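Local coordinates for protein thermotoga maritima TmcAL (Thermotoga maritima, PDB 5Y0T) that belongs to the HIGH nucleotidyl transferase family of the HUP clan and is modelled with adenosine-5'-rp-alpha-thio-triphosphate in a pocket, at residues A48-D51 / K52-A56; E57-R61 / M62-V66; R347-L350 / S351-R354. One frame throughout, in Å; residues are numbered along the deposited sequence.

Contact 1. Residues A48-D51 / K52-A56; sequences AVID and KFARA
A54 N donates to D51 OD1 at 3.0 Å, almost straight (170° at the hydrogen) and nearly along the C-O axis of the carboxylate. This is the N-cap of helix 52-61, and the side chain reaches it because CG sits between the backbone N and carbonyl carbon of D51 (chi1 73°), which folds the carboxylate over the first turn. The backbone follows suit: R55 N donates to D51 O at 3.0 Å, the opening bond of the helix. OD2, the other carboxylate oxygen, lies at the edge of the F53 ring, the two planes nearly perpendicular at 82°, and is held by a salt bridge to R412.

R55 bends at chi3 and turns back toward the loop, where NH1 donates to I50 O at 3.2 Å, tilted somewhat from the guanidinium plane. The rest of this buried group is satisfied by backbone carbonyls: NE by Y10 O, NH2 by E9 O, and NH1 also by G39 O. A48 CB sits over one guanidinium face, offset toward its rim, 3.2 Å from R55 NH1. The apolar packing centres on I50, which also rests on L237 and E240 of helix 231-242; its CG1 crosses the aliphatic part of R55 at CG, while its CD1 rests 4.0 Å from A54 CB.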
loop_
_atom_site.group_PDB
_atom_site.type_symbol
_atom_site.label_atom_id
_atom_site.label_comp_id
_atom_site.label_asym_id
_atom_site.label_seq_id
_atom_site.Cartn_x
_atom_site.Cartn_y
_atom_site.Cartn_z
ATOM N N ALA A 48 6.157 16.691 6.070
ATOM C CA ALA A 48 6.890 17.704 6.806
ATOM C C ALA A 48 8.301 17.180 6.989
ATOM O O ALA A 48 8.518 15.962 7.124
ATOM C CB ALA A 48 6.220 17.992 8.132
ATOM N N VAL A 49 9.282 18.066 6.959
ATOM C CA VAL A 49 10.650 17.584 6.958
ATOM C C VAL A 49 11.033 17.033 8.350
ATOM O O VAL A 49 11.892 16.154 8.457
ATOM C CB VAL A 49 11.625 18.687 6.476
ATOM C CG1 VAL A 49 11.716 19.855 7.490
ATOM C CG2 VAL A 49 12.985 18.078 6.164
ATOM N N ILE A 50 10.379 17.539 9.400
ATOM C CA ILE A 50 10.398 16.907 10.733
ATOM C C ILE A 50 8.959 16.873 11.228
ATOM O O ILE A 50 8.118 17.572 10.667
ATOM C CB ILE A 50 11.272 17.645 11.754
ATOM C CG1 ILE A 50 10.880 19.133 11.830
ATOM C CG2 ILE A 50 12.764 17.507 11.423
ATOM C CD1 ILE A 50 11.741 19.911 12.855
ATOM N N ASP A 51 8.651 16.085 12.260
ATOM C CA ASP A 51 7.232 15.802 12.494
ATOM C C ASP A 51 6.532 16.904 13.280
ATOM O O ASP A 51 7.144 17.895 13.677
ATOM C CB ASP A 51 7.037 14.414 13.155
ATOM C CG ASP A 51 7.449 14.350 14.620
ATOM O OD1 ASP A 51 7.719 15.384 15.273
ATOM O OD2 ASP A 51 7.483 13.207 15.133
ATOM N N LYS A 52 5.228 16.736 13.480
ATOM C CA LYS A 52 4.405 17.817 14.016
ATOM C C LYS A 52 4.700 18.070 15.491
ATOM O O LYS A 52 4.507 19.184 15.986
ATOM C CB LYS A 52 2.914 17.491 13.817
ATOM C CG LYS A 52 2.460 16.270 14.630
ATOM C CD LYS A 52 1.111 15.744 14.137
ATOM C CE LYS A 52 0.701 14.498 14.939
ATOM N NZ LYS A 52 -0.627 13.958 14.474
ATOM N N PHE A 53 5.188 17.055 16.196
ATOM C CA PHE A 53 5.516 17.244 17.614
ATOM C C PHE A 53 6.746 18.146 17.763
ATOM O O PHE A 53 6.797 19.042 18.617
ATOM C CB PHE A 53 5.731 15.882 18.283
ATOM C CG PHE A 53 4.530 14.970 18.164
ATOM C CD1 PHE A 53 3.354 15.269 18.823
ATOM C CD2 PHE A 53 4.583 13.831 17.387
ATOM C CE1 PHE A 53 2.246 14.435 18.707
ATOM C CE2 PHE A 53 3.479 13.000 17.267
ATOM C CZ PHE A 53 2.319 13.306 17.929
ATOM N N ALA A 54 7.732 17.926 16.909
ATOM C CA ALA A 54 8.901 18.798 16.873
ATOM C C ALA A 54 8.525 20.211 16.413
ATOM O O ALA A 54 8.954 21.212 17.000
ATOM C CB ALA A 54 9.972 18.202 15.960
ATOM N N ARG A 55 7.724 20.306 15.362
ATOM C CA ARG A 55 7.396 21.630 14.835
ATOM C C ARG A 55 6.440 22.380 15.786
ATOM O O ARG A 55 6.512 23.601 15.899
ATOM C CB ARG A 55 6.827 21.510 13.411
ATOM C CG ARG A 55 7.939 21.492 12.348
ATOM C CD ARG A 55 7.528 20.785 11.040
ATOM N NE ARG A 55 6.194 21.188 10.590
ATOM C CZ ARG A 55 5.149 20.371 10.584
ATOM N NH1 ARG A 55 5.299 19.102 10.967
ATOM N NH2 ARG A 55 3.965 20.807 10.183
ATOM N N ALA A 56 5.579 21.654 16.499
ATOM C CA ALA A 56 4.750 22.288 17.545
ATOM C C ALA A 56 5.618 22.923 18.633
ATOM O O ALA A 56 5.359 24.046 19.098
ATOM C CB ALA A 56 3.787 21.272 18.168
#

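Contact 2. Residues E57-R61 / M62-V66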
loop_
_atom_site.group_PDB
_atom_site.type_symbol
_atom_site.label_atom_id
_atom_site.label_comp_id
_atom_site.label_asym_id
_atom_site.label_seq_id
_atom_site.Cartn_x
_atom_site.Cartn_y
_atom_site.Cartn_z
ATOM N N GLU A 57 6.661 22.213 19.043
ATOM C CA GLU A 57 7.526 22.756 20.080
ATOM C C GLU A 57 8.234 24.023 19.603
ATOM O O GLU A 57 8.364 24.995 20.365
ATOM C CB GLU A 57 8.568 21.722 20.543
ATOM C CG GLU A 57 9.408 22.258 21.666
ATOM C CD GLU A 57 10.451 21.283 22.179
ATOM O OE1 GLU A 57 10.315 20.059 21.958
ATOM O OE2 GLU A 57 11.412 21.765 22.807
ATOM N N ILE A 58 8.717 24.015 18.364
ATOM C CA ILE A 58 9.310 25.241 17.803
ATOM C C ILE A 58 8.316 26.403 17.812
ATOM O O ILE A 58 8.663 27.527 18.199
ATOM C CB ILE A 58 9.816 25.023 16.358
ATOM C CG1 ILE A 58 10.914 23.947 16.326
ATOM C CG2 ILE A 58 10.328 26.345 15.777
ATOM C CD1 ILE A 58 11.236 23.411 14.915
ATOM N N ALA A 59 7.073 26.136 17.437
ATOM C CA ALA A 59 6.068 27.207 17.389
ATOM C C ALA A 59 5.895 27.820 18.780
ATOM O O ALA A 59 5.894 29.052 18.945
ATOM C CB ALA A 59 4.730 26.670 16.853
ATOM N N LEU A 60 5.803 26.960 19.790
ATOM C CA LEU A 60 5.732 27.422 21.175
ATOM C C LEU A 60 6.936 28.276 21.547
ATOM O O LEU A 60 6.792 29.334 22.174
ATOM C CB LEU A 60 5.642 26.242 22.136
ATOM C CG LEU A 60 4.415 25.347 21.961
ATOM C CD1 LEU A 60 4.412 24.270 23.059
ATOM C CD2 LEU A 60 3.118 26.175 21.980
ATOM N N ARG A 61 8.130 27.813 21.190
ATOM C CA ARG A 61 9.330 28.583 21.512
ATOM C C ARG A 61 9.363 29.932 20.820
ATOM O O ARG A 61 9.981 30.885 21.316
ATOM C CB ARG A 61 10.574 27.774 21.168
ATOM C CG ARG A 61 10.765 26.592 22.108
ATOM C CD ARG A 61 12.080 25.895 21.888
ATOM N NE ARG A 61 12.312 24.885 22.915
ATOM C CZ ARG A 61 13.450 24.218 23.056
ATOM N NH1 ARG A 61 14.466 24.454 22.233
ATOM N NH2 ARG A 61 13.574 23.321 24.025
ATOM N N MET A 62 8.674 30.036 19.689
ATOM C CA MET A 62 8.753 31.243 18.889
ATOM C C MET A 62 7.681 32.256 19.250
ATOM O O MET A 62 7.648 33.345 18.674
ATOM C CB MET A 62 8.678 30.896 17.403
ATOM C CG MET A 62 9.852 30.056 16.909
ATOM S SD MET A 62 11.465 30.872 17.003
ATOM C CE MET A 62 12.082 30.325 18.578
ATOM N N GLY A 63 6.874 31.944 20.263
ATOM C CA GLY A 63 5.820 32.854 20.706
ATOM C C GLY A 63 4.365 32.440 20.526
ATOM O O GLY A 63 3.467 33.202 20.869
ATOM N N VAL A 64 4.112 31.232 20.031
ATOM C CA VAL A 64 2.735 30.690 20.054
ATOM C C VAL A 64 2.379 30.123 21.457
ATOM O O VAL A 64 3.220 29.500 22.102
ATOM C CB VAL A 64 2.540 29.584 18.988
ATOM C CG1 VAL A 64 1.150 28.996 19.103
ATOM C CG2 VAL A 64 2.739 30.156 17.572
ATOM N N ASP A 65 1.168 30.397 21.960
ATOM C CA ASP A 65 0.756 29.880 23.277
ATOM C C ASP A 65 0.173 28.479 23.206
ATOM O O ASP A 65 0.369 27.684 24.118
ATOM C CB ASP A 65 -0.270 30.797 23.936
ATOM C CG ASP A 65 0.282 32.198 24.161
ATOM O OD1 ASP A 65 -0.349 33.172 23.718
ATOM O OD2 ASP A 65 1.360 32.313 24.764
ATOM N N VAL A 66 -0.615 28.237 22.155
ATOM C CA VAL A 66 -1.283 26.944 21.925
ATOM C C VAL A 66 -1.186 26.543 20.451
ATOM O O VAL A 66 -1.468 27.349 19.570
ATOM C CB VAL A 66 -2.781 26.995 22.312
ATOM C CG1 VAL A 66 -3.448 25.607 22.147
ATOM C CG2 VAL A 66 -2.967 27.539 23.763
#
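A59 O receives V64 N at 3.0 Å, and L60 O receives G63 N at 3.2 Å. The first donor is tilted 33° from the carbonyl plane; the second stands well above its plane, away from the lone pairs, although the N-H itself points nearly straight at the oxygen. M62 N is shared weakly between I58 O and A59 O.

The V64-to-A59 and G63-to-L60 bonds, with G63 at positive phi (114°), make a Schellman motif that ends helix 52-61 and turns the chain toward strand 66-70. A CA-H...O contact from L60 CA to V64 O, 3.4 Å long, lies across the same turn.

Among the apolar contacts, I58 and M62 run side by side, CG2 of I58 meeting CG of M62 at 3.9 Å. V64 aims its CB back at the helix and sets CG2 4.1 Å from A59 CB. L60 brings CD2 close to the V64 carbonyl, with I419 and L421 of strand 419-421 also against its side chain.

Of the charged pairs, R61, stretched out straight, runs back one turn so that R61 NH2 bridges E57 OE2 at 2.9 Å; the other oxygen, OE1, forms a salt bridge to R239 of helix 231-242.

Contact 3. Residues R347-L350 / S351-R354; sequences REIL and SLMR
I349 and L352 meet on one flank of helix 346-356, and L350 meets M353 and R354 on another; the helix is the crossover of a beta-alpha-beta unit between strands 337-343 and 361-362. I349, L350 and M353 are buried and form the firmly packed part; L352 lies at the border, partly exposed, against M1 and V95. I349 has CG1 anti to the backbone N (chi1 -170°), which carries CD1 forward along the helix to within 4.1 Å of L352 CD2, the two side chains crossing at an angle. The same isoleucine packs on Y32 and I34 of strand 32-38. L350 lies against I339 and F342 of strand 337-343 and sets its CD1 4.2 Å from M353 CE. M353 is bent at chi3, and its CG also passes close to the I349 carbonyl oxygen; beyond the helix it touches I34 and I361, so this one side chain bears on two strands of the sheet.

Helical i to i+4 bonds join the two segments. M353 N to I349 O is short at 2.9 Å and close to straight at 164°, and S351 N to R347 O is 2.8 Å; the rung from L352 N to E348 O is stretched to 3.3 Å and weak.

Toward solvent the contact thins out. R347 and E348 are exposed, and their side chains do not touch residues 351-354. E348 instead turns OE1 to Y32 OH and to K345 NZ, a hydrogen bond and a salt bridge. S351 sits partly open, its CB over the carbonyl oxygen of R347. R354, also exposed but touching I361 and T363, holds its chain nearly straight to NE and passes back across L350 at an angle: its CG lies 3.4 Å from L350 O, and at the far end NH1 comes 4.0 Å from L350 CD2.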
loop_
_atom_site.group_PDB
_atom_site.type_symbol
_atom_site.label_atom_id
_atom_site.label_comp_id
_atom_site.label_asym_id
_atom_site.label_seq_id
_atom_site.Cartn_x
_atom_site.Cartn_y
_atom_site.Cartn_z
ATOM N N ARG A 347 -1.971 27.749 29.111
ATOM C CA ARG A 347 -2.982 27.133 29.983
ATOM C C ARG A 347 -4.217 27.997 30.172
ATOM O O ARG A 347 -5.347 27.499 30.195
ATOM C CB ARG A 347 -2.424 26.862 31.387
ATOM C CG ARG A 347 -1.421 25.725 31.508
ATOM C CD ARG A 347 -0.915 25.710 32.968
ATOM N NE ARG A 347 -0.072 24.558 33.264
ATOM C CZ ARG A 347 0.754 24.496 34.307
ATOM N NH1 ARG A 347 0.867 25.539 35.136
ATOM N NH2 ARG A 347 1.475 23.396 34.519
ATOM N N GLU A 348 -3.975 29.290 30.362
ATOM C CA GLU A 348 -5.032 30.250 30.637
ATOM C C GLU A 348 -6.038 30.305 29.488
ATOM O O GLU A 348 -7.248 30.307 29.731
ATOM C CB GLU A 348 -4.439 31.639 30.897
ATOM C CG GLU A 348 -3.471 31.677 32.086
ATOM C CD GLU A 348 -2.625 32.942 32.130
ATOM O OE1 GLU A 348 -2.865 33.863 31.313
ATOM O OE2 GLU A 348 -1.714 33.011 32.987
ATOM N N ILE A 349 -5.557 30.349 28.243
ATOM C CA ILE A 349 -6.496 30.465 27.116
ATOM C C ILE A 349 -7.080 29.090 26.804
ATOM O O ILE A 349 -8.230 28.975 26.395
ATOM C CB ILE A 349 -5.846 31.112 25.843
ATOM C CG1 ILE A 349 -6.915 31.447 24.793
ATOM C CG2 ILE A 349 -4.781 30.210 25.221
ATOM C CD1 ILE A 349 -7.998 32.405 25.315
ATOM N N LEU A 350 -6.323 28.033 27.072
ATOM C CA LEU A 350 -6.868 26.692 26.859
ATOM C C LEU A 350 -8.015 26.423 27.830
ATOM O O LEU A 350 -9.035 25.828 27.470
ATOM C CB LEU A 350 -5.771 25.641 27.002
ATOM C CG LEU A 350 -6.219 24.194 26.764
ATOM C CD1 LEU A 350 -6.884 24.065 25.396
ATOM C CD2 LEU A 350 -5.021 23.252 26.885
ATOM N N SER A 351 -7.870 26.910 29.058
ATOM C CA SER A 351 -8.918 26.773 30.045
ATOM C C SER A 351 -10.212 27.486 29.598
ATOM O O SER A 351 -11.329 26.967 29.760
ATOM C CB SER A 351 -8.423 27.310 31.395
ATOM O OG SER A 351 -9.464 27.296 32.351
ATOM N N LEU A 352 -10.061 28.664 29.014
ATOM C CA LEU A 352 -11.215 29.393 28.501
ATOM C C LEU A 352 -11.844 28.662 27.306
ATOM O O LEU A 352 -13.062 28.598 27.194
ATOM C CB LEU A 352 -10.823 30.813 28.095
ATOM C CG LEU A 352 -12.015 31.695 27.710
ATOM C CD1 LEU A 352 -12.984 31.838 28.894
ATOM C CD2 LEU A 352 -11.550 33.061 27.257
ATOM N N MET A 353 -11.006 28.118 26.426
ATOM C CA MET A 353 -11.491 27.305 25.308
ATOM C C MET A 353 -12.356 26.153 25.784
ATOM O O MET A 353 -13.348 25.823 25.143
ATOM C CB MET A 353 -10.329 26.755 24.476
ATOM C CG MET A 353 -9.660 27.803 23.599
ATOM S SD MET A 353 -8.158 27.178 22.828
ATOM C CE MET A 353 -8.790 25.687 22.061
ATOM N N ARG A 354 -11.997 25.543 26.910
ATOM C CA ARG A 354 -12.802 24.420 27.394
ATOM C C ARG A 354 -14.211 24.883 27.729
ATOM O O ARG A 354 -15.168 24.114 27.612
ATOM C CB ARG A 354 -12.152 23.748 28.599
ATOM C CG ARG A 354 -10.837 23.034 28.246
ATOM C CD ARG A 354 -10.353 22.129 29.381
ATOM N NE ARG A 354 -8.967 21.698 29.182
ATOM C CZ ARG A 354 -8.602 20.664 28.424
ATOM N NH1 ARG A 354 -7.320 20.343 28.309
ATOM N NH2 ARG A 354 -9.518 19.950 27.777
#

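Contacts 1 and 2 are the two ends of one helix, 52-61: the first is its N-terminal cap, the second its C-terminal stop. Their centres are 12 Å apart, and they touch where I50 CD1 packs 4.1 Å from I58 CD1. Contact 3 lies on a separate helix, 16 Å centre to centre from contact 2, yet meets it through V66 CG2 and I349 CG2, 3.5 Å apart, where strand 66-70 begins. Contacts 1 and 3 do not touch; their nearest atoms are about 13 Å apart. The bound adenosine-5'-rp-alpha-thio-triphosphate is about 8 Å from the side chain of R55 in contact 1 and about 10 Å from that of V64 in contact 2.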